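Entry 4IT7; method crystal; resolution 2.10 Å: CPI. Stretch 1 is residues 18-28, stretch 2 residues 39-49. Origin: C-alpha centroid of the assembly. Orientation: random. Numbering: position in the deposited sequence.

Stretch 1 18-28: KIQALAGKALQ
Stretch 2 39-49: QQTIVKVISAK

Residues 18-28 are one part of a longer helix, with regular i to i-4 backbone hydrogen bonds such as A23 N to I19 O, 2.9 Å, and L27 N to A23 O, 2.9 Å. Residues 39-49 are mostly extended, except at V43 (phi/psi -78/-57), where the chain turns a corner, and at I46 (-67/-52). Strand 39-42 runs nearly antiparallel to the helix, at 163° with axes 8.9 Å apart. Strand 44-49 crosses it at 109°, with axes 10.0 Å apart. In the register, I19 CA lies 7.3 Å from A48 CA, A23 CA lies 7.2 Å from V45 CA, and L27 CA lies 7.1 Å from I42 CA.

No direct hydrogen bond joins the stretches. The contact buries 384 Å², both sides summed, and is mainly apolar. I19, A23 and L27 recur every four residues, so their CA-to-CB bonds all point toward the strands. I42, V45 and A48 point back.

L27 is t,p. Its CB lies 3.8 Å from I42 CD1, and its CD2 reaches 3.5 Å from Q40 O and 3.9 Å from T41 CA. I42 has chi1 m and chi2 at 149°, between wells. This places its CD1 3.6 Å from A23 O, 4.1 Å from A23 CB and 4.2 Å from G24 N. G24 presents only backbone here.

A23 has only a CB to offer, and it meets V45 CG2 at 3.8 Å. V45 is t (chi1 -169°). Its CG1 lies 4.4 Å from I19 CG2. I19 is m,m, and its CG2 also packs 3.8 Å from A48 CB.

Q20 is m,m with chi3 -42°. Its CB points sideways, but its end comes nearer, with NE2 3.8 Å from V45 CG2. One water bridges the stretches, accepting from Q20 NE2 at 2.8 Å and V45 N at 3.1 Å.

The CA-to-CB bonds of K25, Q28, K44 and K49 point away from the other stretch, and these side chains make no contact across it.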

# COMPACT_ATOMS: atom_id res chain seq x y z
N LYS A 18 -1.12 -12.31 -5.07
CA LYS A 18 -0.77 -12.04 -3.68
C LYS A 18 -0.17 -10.62 -3.47
O LYS A 18 -0.43 -10.01 -2.45
CB LYS A 18 0.14 -13.15 -3.11
CG LYS A 18 0.61 -12.97 -1.65
CD LYS A 18 -0.53 -12.73 -0.64
CE LYS A 18 -0.14 -13.03 0.82
NZ LYS A 18 1.13 -12.36 1.24
N ILE A 19 0.67 -10.13 -4.39
CA ILE A 19 1.22 -8.78 -4.26
C ILE A 19 0.08 -7.76 -4.32
O ILE A 19 0.04 -6.88 -3.47
CB ILE A 19 2.32 -8.44 -5.29
CG1 ILE A 19 3.56 -9.32 -5.07
CG2 ILE A 19 2.70 -6.94 -5.24
CD1 ILE A 19 4.28 -9.21 -3.74
N GLN A 20 -0.83 -7.90 -5.28
CA GLN A 20 -2.00 -7.04 -5.37
C GLN A 20 -2.83 -6.96 -4.05
O GLN A 20 -3.08 -5.86 -3.53
CB GLN A 20 -2.87 -7.48 -6.54
CG GLN A 20 -2.26 -7.14 -7.92
CD GLN A 20 -2.16 -5.64 -8.23
OE1 GLN A 20 -3.07 -4.87 -7.94
NE2 GLN A 20 -1.05 -5.22 -8.83
N ALA A 21 -3.21 -8.12 -3.51
CA ALA A 21 -3.89 -8.25 -2.19
C ALA A 21 -3.14 -7.48 -1.14
O ALA A 21 -3.73 -6.65 -0.44
CB ALA A 21 -3.98 -9.71 -1.78
N LEU A 22 -1.83 -7.71 -1.05
CA LEU A 22 -1.06 -6.98 -0.07
C LEU A 22 -1.07 -5.45 -0.27
O LEU A 22 -1.18 -4.71 0.73
CB LEU A 22 0.39 -7.48 -0.01
CG LEU A 22 0.78 -8.84 0.56
CD1 LEU A 22 2.30 -8.91 0.62
CD2 LEU A 22 0.13 -9.25 1.88
N ALA A 23 -0.94 -4.97 -1.53
CA ALA A 23 -1.00 -3.51 -1.83
C ALA A 23 -2.36 -2.95 -1.34
O ALA A 23 -2.41 -1.90 -0.75
CB ALA A 23 -0.78 -3.23 -3.32
N GLY A 24 -3.42 -3.71 -1.56
CA GLY A 24 -4.75 -3.31 -1.19
C GLY A 24 -4.81 -3.08 0.29
O GLY A 24 -5.40 -2.11 0.75
N LYS A 25 -4.19 -3.97 1.04
CA LYS A 25 -4.23 -3.90 2.48
C LYS A 25 -3.36 -2.76 2.93
O LYS A 25 -3.71 -2.08 3.92
CB LYS A 25 -3.81 -5.22 3.16
CG LYS A 25 -4.87 -6.32 3.15
CD LYS A 25 -4.44 -7.59 3.93
CE LYS A 25 -3.57 -8.51 3.08
NZ LYS A 25 -3.09 -9.79 3.74
N ALA A 26 -2.25 -2.53 2.23
CA ALA A 26 -1.35 -1.44 2.63
C ALA A 26 -2.07 -0.07 2.39
O ALA A 26 -1.91 0.88 3.19
CB ALA A 26 -0.04 -1.50 1.88
N LEU A 27 -2.90 -0.00 1.35
CA LEU A 27 -3.71 1.19 1.10
C LEU A 27 -4.70 1.49 2.24
O LEU A 27 -4.75 2.62 2.70
CB LEU A 27 -4.48 1.09 -0.24
CG LEU A 27 -5.16 2.45 -0.56
CD1 LEU A 27 -4.18 3.57 -0.98
CD2 LEU A 27 -6.27 2.26 -1.58
N GLN A 28 -5.48 0.48 2.66
CA GLN A 28 -6.37 0.65 3.78
C GLN A 28 -5.62 1.16 5.00
O GLN A 28 -6.07 2.04 5.72
CB GLN A 28 -6.99 -0.66 4.11
CG GLN A 28 -8.10 -1.08 3.19
CD GLN A 28 -8.79 -2.30 3.77
OE1 GLN A 28 -8.13 -3.21 4.26
NE2 GLN A 28 -10.12 -2.29 3.79
N GLN A 39 -9.85 9.94 1.09
CA GLN A 39 -9.27 8.65 0.74
C GLN A 39 -8.29 8.81 -0.39
O GLN A 39 -8.50 9.64 -1.30
CB GLN A 39 -10.35 7.73 0.21
CG GLN A 39 -11.57 7.73 1.10
CD GLN A 39 -11.80 6.39 1.74
OE1 GLN A 39 -10.98 5.88 2.54
NE2 GLN A 39 -12.93 5.80 1.38
N GLN A 40 -7.24 7.98 -0.34
CA GLN A 40 -6.26 7.88 -1.41
C GLN A 40 -6.53 6.56 -2.14
O GLN A 40 -7.15 5.64 -1.60
CB GLN A 40 -4.83 7.90 -0.85
CG GLN A 40 -4.46 9.08 0.05
CD GLN A 40 -4.77 10.41 -0.61
OE1 GLN A 40 -4.07 10.85 -1.53
NE2 GLN A 40 -5.85 11.07 -0.15
N THR A 41 -6.06 6.46 -3.39
CA THR A 41 -6.25 5.26 -4.13
C THR A 41 -4.91 4.91 -4.73
O THR A 41 -4.01 5.78 -4.81
CB THR A 41 -7.35 5.38 -5.20
OG1 THR A 41 -7.60 4.09 -5.74
CG2 THR A 41 -6.95 6.31 -6.35
N ILE A 42 -4.75 3.65 -5.09
CA ILE A 42 -3.50 3.20 -5.70
C ILE A 42 -3.64 3.53 -7.19
O ILE A 42 -4.60 3.14 -7.83
CB ILE A 42 -3.23 1.70 -5.50
CG1 ILE A 42 -2.87 1.35 -4.04
CG2 ILE A 42 -2.05 1.21 -6.35
CD1 ILE A 42 -3.36 -0.08 -3.72
N VAL A 43 -2.68 4.27 -7.71
CA VAL A 43 -2.51 4.37 -9.16
C VAL A 43 -1.81 3.11 -9.70
O VAL A 43 -2.35 2.37 -10.54
CB VAL A 43 -1.74 5.67 -9.48
CG1 VAL A 43 -1.47 5.79 -10.99
CG2 VAL A 43 -2.58 6.84 -8.99
N LYS A 44 -0.63 2.83 -9.15
CA LYS A 44 0.03 1.59 -9.50
C LYS A 44 1.01 1.10 -8.42
O LYS A 44 1.62 1.89 -7.65
CB LYS A 44 0.78 1.72 -10.84
CG LYS A 44 1.97 2.67 -10.82
CD LYS A 44 2.86 2.47 -12.04
CE LYS A 44 2.02 2.17 -13.28
NZ LYS A 44 2.78 2.44 -14.53
N VAL A 45 1.20 -0.21 -8.43
CA VAL A 45 2.27 -0.76 -7.67
C VAL A 45 3.55 -0.53 -8.48
O VAL A 45 3.76 -1.20 -9.45
CB VAL A 45 2.03 -2.26 -7.31
CG1 VAL A 45 3.04 -2.69 -6.29
CG2 VAL A 45 0.61 -2.50 -6.78
N ILE A 46 4.39 0.40 -8.05
CA ILE A 46 5.67 0.70 -8.75
C ILE A 46 6.64 -0.50 -8.65
O ILE A 46 7.16 -0.97 -9.66
CB ILE A 46 6.33 1.93 -8.14
CG1 ILE A 46 5.45 3.15 -8.32
CG2 ILE A 46 7.73 2.21 -8.67
CD1 ILE A 46 5.84 4.25 -7.33
N SER A 47 6.89 -1.01 -7.44
CA SER A 47 7.73 -2.20 -7.28
C SER A 47 7.34 -3.11 -6.11
O SER A 47 6.54 -2.71 -5.25
CB SER A 47 9.17 -1.77 -7.15
OG SER A 47 9.35 -1.07 -5.94
N ALA A 48 7.93 -4.31 -6.07
CA ALA A 48 7.64 -5.30 -5.05
C ALA A 48 8.84 -6.19 -4.92
O ALA A 48 9.39 -6.63 -5.91
CB ALA A 48 6.44 -6.12 -5.46
N LYS A 49 9.27 -6.46 -3.69
CA LYS A 49 10.41 -7.31 -3.49
C LYS A 49 10.30 -8.02 -2.15
O LYS A 49 9.95 -7.39 -1.13
CB LYS A 49 11.68 -6.49 -3.51
CG LYS A 49 11.77 -5.48 -2.39
CD LYS A 49 12.99 -4.60 -2.60
CE LYS A 49 13.39 -3.93 -1.31
NZ LYS A 49 14.70 -3.23 -1.48
O HOH W 1 -0.22 -2.71 -9.68